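Local coordinates for amino acid adenylation domain-containing protein (Bacillus stratosphericus LAMA 585, PDB 6ULY) that probably selects an alpha-keto acid and activates it as an acyl adenylate in a nonribosomal depsipeptide synthetase module, at residues P70-A80 and L121-L132; T391-H399 and W437-L446. One frame throughout, in Å; residues are numbered along the deposited sequence.

Interaction 1: P70-A80 and L121-L132. With SO4 (sulfate ion), chain D.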
loop_
_atom_site.group_PDB
_atom_site.type_symbol
_atom_site.label_atom_id
_atom_site.label_comp_id
_atom_site.label_asym_id
_atom_site.label_seq_id
_atom_site.Cartn_x
_atom_site.Cartn_y
_atom_site.Cartn_z
ATOM N N PRO A 70 -12.812 -17.246 -14.963
ATOM C CA PRO A 70 -13.241 -16.733 -13.661
ATOM C C PRO A 70 -14.693 -16.281 -13.693
ATOM O O PRO A 70 -15.254 -15.944 -14.738
ATOM C CB PRO A 70 -12.298 -15.548 -13.422
ATOM C CG PRO A 70 -11.941 -15.086 -14.782
ATOM C CD PRO A 70 -11.910 -16.307 -15.654
ATOM N N VAL A 71 -15.298 -16.286 -12.510
ATOM C CA VAL A 71 -16.672 -15.848 -12.318
ATOM C C VAL A 71 -16.709 -14.948 -11.094
ATOM O O VAL A 71 -16.246 -15.341 -10.017
ATOM C CB VAL A 71 -17.638 -17.035 -12.143
ATOM C CG1 VAL A 71 -19.066 -16.534 -11.981
ATOM C CG2 VAL A 71 -17.520 -17.985 -13.318
ATOM N N PHE A 72 -17.274 -13.756 -11.255
ATOM C CA PHE A 72 -17.247 -12.727 -10.222
ATOM C C PHE A 72 -18.519 -12.827 -9.388
ATOM O O PHE A 72 -19.611 -12.515 -9.871
ATOM C CB PHE A 72 -17.109 -11.350 -10.867
ATOM C CG PHE A 72 -16.503 -10.315 -9.968
ATOM C CD1 PHE A 72 -15.145 -10.061 -10.013
ATOM C CD2 PHE A 72 -17.290 -9.592 -9.083
ATOM C CE1 PHE A 72 -14.576 -9.108 -9.194
ATOM C CE2 PHE A 72 -16.721 -8.631 -8.259
ATOM C CZ PHE A 72 -15.364 -8.392 -8.317
ATOM N N PHE A 73 -18.377 -13.252 -8.133
ATOM C CA PHE A 73 -19.525 -13.435 -7.256
ATOM C C PHE A 73 -19.907 -12.123 -6.578
ATOM O O PHE A 73 -19.055 -11.438 -6.004
ATOM C CB PHE A 73 -19.228 -14.495 -6.195
ATOM C CG PHE A 73 -19.329 -15.913 -6.694
ATOM C CD1 PHE A 73 -19.209 -16.206 -8.044
ATOM C CD2 PHE A 73 -19.559 -16.953 -5.807
ATOM C CE1 PHE A 73 -19.304 -17.504 -8.494
ATOM C CE2 PHE A 73 -19.656 -18.254 -6.252
ATOM C CZ PHE A 73 -19.533 -18.531 -7.596
ATOM N N GLN A 74 -21.202 -11.793 -6.627
ATOM C CA GLN A 74 -21.766 -10.609 -5.967
ATOM C C GLN A 74 -23.129 -11.033 -5.422
ATOM O O GLN A 74 -24.156 -10.852 -6.079
ATOM C CB GLN A 74 -21.870 -9.431 -6.927
ATOM C CG GLN A 74 -20.542 -8.749 -7.210
ATOM C CD GLN A 74 -20.041 -7.952 -6.023
ATOM O OE1 GLN A 74 -20.302 -6.754 -5.917
ATOM N NE2 GLN A 74 -19.326 -8.614 -5.120
ATOM N N PHE A 75 -23.126 -11.595 -4.216
ATOM C CA PHE A 75 -24.299 -12.242 -3.652
ATOM C C PHE A 75 -24.694 -11.611 -2.328
ATOM O O PHE A 75 -23.839 -11.176 -1.551
ATOM C CB PHE A 75 -24.057 -13.743 -3.439
ATOM C CG PHE A 75 -24.019 -14.529 -4.711
ATOM C CD1 PHE A 75 -25.190 -14.843 -5.380
ATOM C CD2 PHE A 75 -22.814 -14.945 -5.244
ATOM C CE1 PHE A 75 -25.158 -15.561 -6.557
ATOM C CE2 PHE A 75 -22.774 -15.664 -6.423
ATOM C CZ PHE A 75 -23.946 -15.974 -7.080
ATOM N N SER A 76 -26.007 -11.557 -2.098
ATOM C CA SER A 76 -26.573 -11.334 -0.779
ATOM C C SER A 76 -27.200 -12.592 -0.194
ATOM O O SER A 76 -27.382 -12.662 1.025
ATOM C CB SER A 76 -27.638 -10.230 -0.833
ATOM O OG SER A 76 -28.693 -10.584 -1.712
ATOM N N SER A 77 -27.513 -13.582 -1.024
ATOM C CA SER A 77 -28.166 -14.807 -0.583
ATOM C C SER A 77 -27.132 -15.914 -0.420
ATOM O O SER A 77 -26.410 -16.236 -1.369
ATOM C CB SER A 77 -29.241 -15.237 -1.579
ATOM O OG SER A 77 -29.524 -16.618 -1.429
ATOM N N ASN A 78 -27.084 -16.505 0.776
ATOM C CA ASN A 78 -26.239 -17.675 0.994
ATOM C C ASN A 78 -26.643 -18.823 0.079
ATOM O O ASN A 78 -25.783 -19.501 -0.495
ATOM C CB ASN A 78 -26.316 -18.112 2.457
ATOM C CG ASN A 78 -25.604 -17.156 3.388
ATOM O OD1 ASN A 78 -24.567 -16.586 3.039
ATOM N ND2 ASN A 78 -26.155 -16.972 4.581
ATOM N N HIS A 79 -27.950 -19.059 -0.066
ATOM C CA HIS A 79 -28.422 -20.154 -0.906
ATOM C C HIS A 79 -27.902 -20.017 -2.331
ATOM O O HIS A 79 -27.355 -20.968 -2.904
ATOM C CB HIS A 79 -29.951 -20.197 -0.892
ATOM C CG HIS A 79 -30.537 -21.192 -1.843
ATOM N ND1 HIS A 79 -30.792 -22.500 -1.489
ATOM C CD2 HIS A 79 -30.920 -21.072 -3.137
ATOM C CE1 HIS A 79 -31.310 -23.141 -2.522
ATOM N NE2 HIS A 79 -31.396 -22.297 -3.535
ATOM N N ALA A 80 -28.069 -18.834 -2.925
ATOM C CA ALA A 80 -27.617 -18.639 -4.296
ATOM C C ALA A 80 -26.096 -18.726 -4.404
ATOM O O ALA A 80 -25.571 -19.238 -5.400
ATOM C CB ALA A 80 -28.118 -17.294 -4.821
ATOM N N LEU A 121 -9.264 -9.506 -13.819
ATOM C CA LEU A 121 -9.748 -10.792 -14.300
ATOM C C LEU A 121 -10.299 -10.722 -15.719
ATOM O O LEU A 121 -10.961 -11.665 -16.161
ATOM C CB LEU A 121 -10.820 -11.325 -13.348
ATOM C CG LEU A 121 -10.309 -11.657 -11.945
ATOM C CD1 LEU A 121 -11.446 -11.707 -10.943
ATOM C CD2 LEU A 121 -9.561 -12.978 -11.961
ATOM N N GLU A 122 -10.041 -9.631 -16.440
ATOM C CA GLU A 122 -10.465 -9.484 -17.832
ATOM C C GLU A 122 -11.985 -9.597 -17.969
ATOM O O GLU A 122 -12.509 -10.394 -18.750
ATOM C CB GLU A 122 -9.749 -10.501 -18.724
ATOM C CG GLU A 122 -8.247 -10.252 -18.841
ATOM C CD GLU A 122 -7.553 -11.257 -19.739
ATOM O OE1 GLU A 122 -8.135 -12.333 -19.994
ATOM O OE2 GLU A 122 -6.426 -10.970 -20.195
ATOM N N HIS A 123 -12.696 -8.779 -17.195
ATOM C CA HIS A 123 -14.129 -8.588 -17.367
ATOM C C HIS A 123 -14.883 -9.909 -17.284
ATOM O O HIS A 123 -15.532 -10.314 -18.256
ATOM C CB HIS A 123 -14.410 -7.918 -18.712
ATOM C CG HIS A 123 -13.563 -6.713 -18.978
ATOM N ND1 HIS A 123 -13.189 -5.832 -17.985
ATOM C CD2 HIS A 123 -13.017 -6.243 -20.124
ATOM C CE1 HIS A 123 -12.451 -4.870 -18.510
ATOM N NE2 HIS A 123 -12.329 -5.098 -19.805
ATOM N N PRO A 124 -14.827 -10.604 -16.155
ATOM C CA PRO A 124 -15.575 -11.855 -16.021
ATOM C C PRO A 124 -17.057 -11.603 -15.800
ATOM O O PRO A 124 -17.480 -10.549 -15.322
ATOM C CB PRO A 124 -14.946 -12.514 -14.790
ATOM C CG PRO A 124 -14.470 -11.359 -13.965
ATOM C CD PRO A 124 -14.045 -10.294 -14.944
ATOM N N LEU A 125 -17.851 -12.607 -16.159
ATOM C CA LEU A 125 -19.272 -12.561 -15.861
ATOM C C LEU A 125 -19.469 -12.353 -14.368
ATOM O O LEU A 125 -18.851 -13.037 -13.548
ATOM C CB LEU A 125 -19.955 -13.858 -16.308
ATOM C CG LEU A 125 -21.391 -14.075 -15.813
ATOM C CD1 LEU A 125 -22.334 -13.068 -16.451
ATOM C CD2 LEU A 125 -21.848 -15.498 -16.092
ATOM N N ILE A 126 -20.328 -11.408 -14.017
ATOM C CA ILE A 126 -20.706 -11.196 -12.627
ATOM C C ILE A 126 -21.964 -12.006 -12.350
ATOM O O ILE A 126 -22.959 -11.903 -13.078
ATOM C CB ILE A 126 -20.922 -9.704 -12.325
ATOM C CG1 ILE A 126 -19.645 -8.906 -12.636
ATOM C CG2 ILE A 126 -21.331 -9.524 -10.869
ATOM C CD1 ILE A 126 -19.797 -7.402 -12.488
ATOM N N LEU A 127 -21.905 -12.825 -11.308
ATOM C CA LEU A 127 -22.998 -13.687 -10.891
ATOM C C LEU A 127 -23.522 -13.169 -9.562
ATOM O O LEU A 127 -22.736 -12.903 -8.646
ATOM C CB LEU A 127 -22.511 -15.129 -10.756
ATOM C CG LEU A 127 -23.458 -16.266 -11.116
ATOM C CD1 LEU A 127 -24.005 -16.099 -12.519
ATOM C CD2 LEU A 127 -22.713 -17.580 -10.979
ATOM N N THR A 128 -24.842 -13.028 -9.454
ATOM C CA THR A 128 -25.429 -12.326 -8.321
ATOM C C THR A 128 -26.835 -12.858 -8.066
ATOM O O THR A 128 -27.246 -13.879 -8.625
ATOM C CB THR A 128 -25.435 -10.812 -8.577
ATOM O OG1 THR A 128 -26.227 -10.156 -7.579
ATOM C CG2 THR A 128 -26.000 -10.504 -9.956
ATOM N N ASP A 129 -27.563 -12.152 -7.204
ATOM C CA ASP A 129 -28.929 -12.462 -6.815
ATOM C C ASP A 129 -29.931 -11.630 -7.604
ATOM O O ASP A 129 -29.600 -10.593 -8.183
ATOM C CB ASP A 129 -29.139 -12.175 -5.329
ATOM C CG ASP A 129 -28.357 -13.095 -4.455
ATOM O OD1 ASP A 129 -28.239 -14.280 -4.821
ATOM O OD2 ASP A 129 -27.862 -12.636 -3.405
ATOM N N ASP A 130 -31.186 -12.079 -7.579
ATOM C CA ASP A 130 -32.260 -11.241 -8.096
ATOM C C ASP A 130 -32.393 -9.961 -7.280
ATOM O O ASP A 130 -32.701 -8.899 -7.832
ATOM C CB ASP A 130 -33.579 -12.017 -8.100
ATOM C CG ASP A 130 -33.680 -13.006 -9.253
ATOM O OD1 ASP A 130 -33.297 -12.650 -10.388
ATOM O OD2 ASP A 130 -34.154 -14.138 -9.027
ATOM N N SER A 131 -32.145 -10.038 -5.970
ATOM C CA SER A 131 -32.221 -8.864 -5.109
ATOM C C SER A 131 -31.091 -7.867 -5.353
ATOM O O SER A 131 -31.186 -6.731 -4.878
ATOM C CB SER A 131 -32.214 -9.299 -3.640
ATOM O OG SER A 131 -30.937 -9.777 -3.254
ATOM N N LEU A 132 -30.035 -8.254 -6.077
ATOM C CA LEU A 132 -28.909 -7.371 -6.346
ATOM C C LEU A 132 -28.681 -7.069 -7.819
ATOM O O LEU A 132 -27.946 -6.123 -8.123
ATOM C CB LEU A 132 -27.604 -7.969 -5.796
ATOM C CG LEU A 132 -27.319 -7.868 -4.300
ATOM C CD1 LEU A 132 -25.998 -8.558 -3.995
ATOM C CD2 LEU A 132 -27.281 -6.420 -3.839
HETATM S S SO4 D . -30.486 -17.062 1.935
HETATM O O1 SO4 D . -30.844 -16.433 0.687
HETATM O O2 SO4 D . -29.471 -16.302 2.618
HETATM O O3 SO4 D . -29.983 -18.379 1.667
HETATM O O4 SO4 D . -31.624 -17.171 2.786
HETATM O O HOH W 1 -16.342 -15.016 -16.919
#

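Interaction 2: T391-H399 and W437-L446. With QA7 (5'-O-{(S)-hydroxy[(4-methyl-2-oxopentanoyl)oxy]phosphoryl}adenosine), chain C; SO4 (sulfate ion), chain K.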
loop_
_atom_site.group_PDB
_atom_site.type_symbol
_atom_site.label_atom_id
_atom_site.label_comp_id
_atom_site.label_asym_id
_atom_site.label_seq_id
_atom_site.Cartn_x
_atom_site.Cartn_y
_atom_site.Cartn_z
ATOM N N THR A 391 4.140 -25.905 9.186
ATOM C CA THR A 391 5.264 -25.512 10.021
ATOM C C THR A 391 5.224 -24.000 10.186
ATOM O O THR A 391 5.037 -23.269 9.209
ATOM C CB THR A 391 6.607 -25.942 9.417
ATOM O OG1 THR A 391 6.549 -27.322 9.030
ATOM C CG2 THR A 391 7.708 -25.772 10.438
ATOM N N ILE A 392 5.376 -23.540 11.420
ATOM C CA ILE A 392 5.457 -22.119 11.724
ATOM C C ILE A 392 6.847 -21.834 12.264
ATOM O O ILE A 392 7.440 -22.667 12.957
ATOM C CB ILE A 392 4.383 -21.686 12.742
ATOM C CG1 ILE A 392 3.009 -22.186 12.295
ATOM C CG2 ILE A 392 4.401 -20.174 12.907
ATOM C CD1 ILE A 392 1.899 -21.804 13.218
ATOM N N ARG A 393 7.370 -20.654 11.945
ATOM C CA ARG A 393 8.611 -20.196 12.548
ATOM C C ARG A 393 8.519 -18.697 12.781
ATOM O O ARG A 393 7.718 -17.993 12.161
ATOM C CB ARG A 393 9.837 -20.545 11.687
ATOM C CG ARG A 393 10.013 -19.695 10.436
ATOM C CD ARG A 393 11.363 -19.969 9.774
ATOM N NE ARG A 393 11.599 -19.114 8.614
ATOM C CZ ARG A 393 12.692 -19.160 7.858
ATOM N NH1 ARG A 393 13.661 -20.027 8.127
ATOM N NH2 ARG A 393 12.816 -18.339 6.825
ATOM N N ILE A 394 9.347 -18.227 13.709
ATOM C CA ILE A 394 9.450 -16.818 14.061
ATOM C C ILE A 394 10.875 -16.374 13.756
ATOM O O ILE A 394 11.833 -16.999 14.223
ATOM C CB ILE A 394 9.110 -16.584 15.545
ATOM C CG1 ILE A 394 7.812 -17.306 15.933
ATOM C CG2 ILE A 394 9.027 -15.098 15.839
ATOM C CD1 ILE A 394 6.554 -16.760 15.276
ATOM N N VAL A 395 11.016 -15.299 12.974
ATOM C CA VAL A 395 12.318 -14.812 12.538
ATOM C C VAL A 395 12.443 -13.328 12.856
ATOM O O VAL A 395 11.452 -12.629 13.081
ATOM C CB VAL A 395 12.555 -15.050 11.030
ATOM C CG1 VAL A 395 12.537 -16.535 10.720
ATOM C CG2 VAL A 395 11.511 -14.314 10.201
ATOM N N ASN A 396 13.686 -12.845 12.852
ATOM C CA ASN A 396 13.978 -11.470 13.219
ATOM C C ASN A 396 14.111 -10.600 11.968
ATOM O O ASN A 396 13.793 -11.019 10.849
ATOM C CB ASN A 396 15.240 -11.406 14.089
ATOM C CG ASN A 396 16.494 -11.861 13.358
ATOM O OD1 ASN A 396 16.524 -11.961 12.131
ATOM N ND2 ASN A 396 17.542 -12.137 14.124
ATOM N N HIS A 397 14.599 -9.371 12.164
ATOM C CA HIS A 397 14.704 -8.406 11.073
ATOM C C HIS A 397 15.418 -8.996 9.861
ATOM O O HIS A 397 15.036 -8.729 8.716
ATOM C CB HIS A 397 15.437 -7.155 11.569
ATOM C CG HIS A 397 15.046 -5.893 10.863
ATOM N ND1 HIS A 397 15.892 -4.810 10.754
ATOM C CD2 HIS A 397 13.895 -5.533 10.247
ATOM C CE1 HIS A 397 15.283 -3.842 10.093
ATOM N NE2 HIS A 397 14.070 -4.256 9.773
ATOM N N GLN A 398 16.456 -9.802 10.090
ATOM C CA GLN A 398 17.237 -10.396 9.014
ATOM C C GLN A 398 16.751 -11.787 8.628
ATOM O O GLN A 398 17.492 -12.535 7.980
ATOM C CB GLN A 398 18.715 -10.460 9.403
ATOM C CG GLN A 398 19.384 -9.106 9.518
ATOM C CD GLN A 398 20.890 -9.221 9.612
ATOM O OE1 GLN A 398 21.450 -10.308 9.456
ATOM N NE2 GLN A 398 21.556 -8.100 9.866
ATOM N N HIS A 399 15.526 -12.149 9.010
ATOM C CA HIS A 399 14.942 -13.440 8.655
ATOM C C HIS A 399 15.752 -14.602 9.222
ATOM O O HIS A 399 15.764 -15.702 8.661
ATOM C CB HIS A 399 14.791 -13.574 7.137
ATOM C CG HIS A 399 13.783 -12.636 6.550
ATOM N ND1 HIS A 399 13.504 -12.592 5.200
ATOM C CD2 HIS A 399 12.981 -11.712 7.130
ATOM C CE1 HIS A 399 12.574 -11.680 4.975
ATOM N NE2 HIS A 399 12.240 -11.133 6.131
ATOM N N TRP A 437 8.792 -20.572 2.654
ATOM C CA TRP A 437 8.278 -19.840 3.805
ATOM C C TRP A 437 7.414 -18.676 3.338
ATOM O O TRP A 437 7.902 -17.771 2.653
ATOM C CB TRP A 437 9.421 -19.338 4.686
ATOM C CG TRP A 437 10.087 -20.436 5.440
ATOM C CD1 TRP A 437 11.319 -20.964 5.199
ATOM C CD2 TRP A 437 9.552 -21.153 6.558
ATOM N NE1 TRP A 437 11.588 -21.965 6.100
ATOM C CE2 TRP A 437 10.519 -22.101 6.945
ATOM C CE3 TRP A 437 8.348 -21.083 7.272
ATOM C CZ2 TRP A 437 10.325 -22.972 8.015
ATOM C CZ3 TRP A 437 8.156 -21.951 8.332
ATOM C CH2 TRP A 437 9.139 -22.883 8.694
ATOM N N PHE A 438 6.136 -18.700 3.723
ATOM C CA PHE A 438 5.213 -17.616 3.418
ATOM C C PHE A 438 5.275 -16.568 4.522
ATOM O O PHE A 438 5.124 -16.891 5.704
ATOM C CB PHE A 438 3.778 -18.123 3.266
ATOM C CG PHE A 438 2.779 -17.019 3.116
ATOM C CD1 PHE A 438 2.518 -16.470 1.874
ATOM C CD2 PHE A 438 2.131 -16.499 4.222
ATOM C CE1 PHE A 438 1.610 -15.438 1.734
ATOM C CE2 PHE A 438 1.220 -15.465 4.088
ATOM C CZ PHE A 438 0.962 -14.935 2.843
ATOM N N HIS A 439 5.478 -15.315 4.128
ATOM C CA HIS A 439 5.632 -14.205 5.059
ATOM C C HIS A 439 4.260 -13.617 5.363
ATOM O O HIS A 439 3.604 -13.070 4.471
ATOM C CB HIS A 439 6.555 -13.142 4.464
ATOM C CG HIS A 439 7.097 -12.176 5.470
ATOM N ND1 HIS A 439 8.147 -12.485 6.307
ATOM C CD2 HIS A 439 6.743 -10.902 5.765
ATOM C CE1 HIS A 439 8.414 -11.446 7.078
ATOM N NE2 HIS A 439 7.576 -10.473 6.770
ATOM N N THR A 440 3.833 -13.723 6.624
ATOM C CA THR A 440 2.472 -13.343 6.983
ATOM C C THR A 440 2.316 -11.842 7.162
ATOM O O THR A 440 1.225 -11.307 6.938
ATOM C CB THR A 440 2.047 -14.035 8.278
ATOM O OG1 THR A 440 2.886 -13.590 9.353
ATOM C CG2 THR A 440 2.140 -15.549 8.141
ATOM N N GLY A 441 3.378 -11.152 7.557
ATOM C CA GLY A 441 3.258 -9.784 8.001
ATOM C C GLY A 441 2.839 -9.632 9.446
ATOM O O GLY A 441 2.726 -8.497 9.925
ATOM N N ASP A 442 2.608 -10.734 10.154
ATOM C CA ASP A 442 2.178 -10.713 11.542
ATOM C C ASP A 442 3.368 -10.910 12.472
ATOM O O ASP A 442 4.356 -11.560 12.123
ATOM C CB ASP A 442 1.140 -11.806 11.806
ATOM C CG ASP A 442 -0.131 -11.602 11.012
ATOM O OD1 ASP A 442 -0.659 -10.471 11.013
ATOM O OD2 ASP A 442 -0.595 -12.570 10.377
ATOM N N LEU A 443 3.256 -10.343 13.666
ATOM C CA LEU A 443 4.261 -10.480 14.706
ATOM C C LEU A 443 3.736 -11.395 15.801
ATOM O O LEU A 443 2.546 -11.362 16.136
ATOM C CB LEU A 443 4.629 -9.120 15.301
ATOM C CG LEU A 443 5.166 -8.079 14.318
ATOM C CD1 LEU A 443 5.420 -6.766 15.037
ATOM C CD2 LEU A 443 6.437 -8.573 13.645
ATOM N N GLY A 444 4.625 -12.213 16.350
ATOM C CA GLY A 444 4.245 -13.097 17.430
ATOM C C GLY A 444 5.436 -13.901 17.896
ATOM O O GLY A 444 6.579 -13.626 17.526
ATOM N N PHE A 445 5.150 -14.906 18.719
ATOM C CA PHE A 445 6.184 -15.778 19.245
ATOM C C PHE A 445 5.645 -17.197 19.323
ATOM O O PHE A 445 4.443 -17.440 19.201
ATOM C CB PHE A 445 6.673 -15.304 20.622
ATOM C CG PHE A 445 5.599 -15.254 21.661
ATOM C CD1 PHE A 445 5.373 -16.340 22.494
ATOM C CD2 PHE A 445 4.812 -14.124 21.809
ATOM C CE1 PHE A 445 4.381 -16.299 23.451
ATOM C CE2 PHE A 445 3.816 -14.079 22.766
ATOM C CZ PHE A 445 3.602 -15.167 23.590
ATOM N N LEU A 446 6.559 -18.138 19.511
ATOM C CA LEU A 446 6.224 -19.532 19.750
ATOM C C LEU A 446 6.590 -19.883 21.184
ATOM O O LEU A 446 7.604 -19.412 21.710
ATOM C CB LEU A 446 6.948 -20.453 18.764
ATOM C CG LEU A 446 6.301 -20.565 17.380
ATOM C CD1 LEU A 446 7.248 -21.205 16.377
ATOM C CD2 LEU A 446 5.009 -21.362 17.454
HETATM C C01 QA7 C . -9.105 -18.184 11.728
HETATM C C02 QA7 C . -9.667 -17.464 10.560
HETATM C C03 QA7 C . -10.062 -18.442 9.488
HETATM C C04 QA7 C . -8.653 -16.420 10.221
HETATM C C05 QA7 C . -8.376 -16.153 8.775
HETATM C C06 QA7 C . -8.431 -14.749 8.269
HETATM C C10 QA7 C . -5.754 -12.566 7.917
HETATM C C11 QA7 C . -5.197 -11.712 8.840
HETATM C C12 QA7 C . -3.880 -12.364 9.437
HETATM C C13 QA7 C . -3.792 -11.884 10.559
HETATM C C14 QA7 C . -5.320 -11.531 11.061
HETATM C C16 QA7 C . -6.318 -13.570 11.778
HETATM C C18 QA7 C . -5.964 -13.526 13.880
HETATM C C19 QA7 C . -5.860 -13.714 15.254
HETATM C C21 QA7 C . -4.757 -11.784 15.446
HETATM C C23 QA7 C . -5.436 -12.422 13.360
HETATM N N15 QA7 C . -5.683 -12.470 12.044
HETATM N N17 QA7 C . -6.499 -14.229 12.884
HETATM N N20 QA7 C . -5.255 -12.839 15.981
HETATM N N22 QA7 C . -4.830 -11.554 14.185
HETATM N N24 QA7 C . -6.399 -14.872 15.827
HETATM O O07 QA7 C . -8.072 -14.420 7.010
HETATM O O09 QA7 C . -6.885 -12.038 7.332
HETATM O O25 QA7 C . -6.064 -11.595 10.053
HETATM O O26 QA7 C . -3.125 -10.610 10.647
HETATM O O27 QA7 C . -2.620 -12.205 8.630
HETATM O O28 QA7 C . -9.010 -12.443 6.035
HETATM O O29 QA7 C . -7.049 -13.153 5.234
HETATM O O30 QA7 C . -8.785 -13.946 8.975
HETATM O O31 QA7 C . -8.087 -17.010 8.091
HETATM P P08 QA7 C . -7.760 -12.979 6.426
HETATM S S SO4 K . 10.227 -7.937 6.279
HETATM O O1 SO4 K . 10.492 -8.592 5.008
HETATM O O2 SO4 K . 11.110 -6.812 6.448
HETATM O O3 SO4 K . 10.423 -8.853 7.375
HETATM O O4 SO4 K . 8.869 -7.484 6.287
#

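Interaction 1: P70-A80 and L121-L132
F72 bonds through both its backbone N and its O to strand 125-128, the mark of a parallel beta pair. These neighbours in the seven-stranded mixed sheet are joined through helix 78-91, strand 94-97 and helix 109-120. F72 N donates to L125 O, F72 O receives L127 N at 2.7 Å, and Q74 N continues the pattern to L127 O; the strand axes differ by 34° in direction. This middle part is the tight one. V71 CG1 lies 3.9 Å from L127 CB on one face of the sheet, while F72 CB meets I126 CG1 on the other, where L114 and A117 of helix 109-120 pack against the F72 side chain. Beyond the strand, the F75 ring sets a face over T128 CA, a CH-pi contact with CA 4.1 Å from the ring centroid and 26° off its normal.

The P70 end is looser. P70 O and L125 N stand 4.5 Å apart, too far for a direct bond, and a water joins them, accepting from the amide and donating to the carbonyl; both residues are partly exposed.

At the other end, D129 swings CG anti to its carbonyl carbon (chi1 -67°), carrying its carboxylate to the turn before helix 78-91, whose N-cap is S77. One oxygen, D129 OD2, is gripped three times: by S76 N at 2.5 Å, S77 N at 2.6 Å and S76 OG at 2.8 Å.

Interaction 2: T391-H399 and W437-L446
With chi1 at 74°, R393 holds CG between its backbone N and carbonyl carbon, and from there the chain runs extended to NE, sliding along one face of the W437 indole. W437 turns CG anti to its own carbonyl carbon, and chi2 then sets the indole plane facing the arginine. The guanidinium lies flat on the ring, planes 3° apart, and R393 CZ is 3.5 Å from the centroid of the five-membered ring, a cation-pi stack. Further back, R393 CD sits 3.6 Å from the centroid of the six-membered ring as a CH-pi contact. R393 NE also bonds to Q411 OE1, which helps fix the rotation of the stacked group. Beside the arginine, T391 CG2 comes within 3.7 Å of W437 CH2.

Farther along, I394 is wedged against the second segment: its CG2 lies 3.3 Å from G444 O and its CG1 3.9 Å from L446 CG. H399 and H439 approach obliquely and share a sulfate, H399 NE2 donating to O1 and O3, H439 NE2 only weakly to O4; H439 NE2 also pairs with E457.

On the ligand side, D442 OD1 accepts from adenylate O26, a very short 2.5 Å in the model, and OD2 from O27 at 2.7 Å, so its carboxylate clasps both ribose hydroxyls.

The axes of strands 391-395 and 438-446 run at 111° to each other, and the two are not direct neighbours: both border strand 408-413 in a five-stranded antiparallel sheet, and W437 packs on Q411 and K413 of that strand and on L3 of strand 3-5.

How the interactions relate
Interactions 1 and 2 lie on opposite sides of the chain's centre, their own centres 36 Å apart and their nearest atoms about 18 Å apart, so neither touches the other. They belong to different sheets: 70-80 with 121-132 is a neighbouring pair in the mixed seven-stranded sheet, whereas 391-399 with 437-446 joins two non-adjacent strands of the five-stranded antiparallel sheet. Of the two, interaction 2 carries a residue of the adenylate pocket, D442, whereas interaction 1 holds none. Each has a sulfate, probably from the crystallisation liquor: in interaction 1 it sits at the start of helix 78-91 and also bonds R245, and in interaction 2 it also bonds R409 of the same chain and K112 of the second subunit.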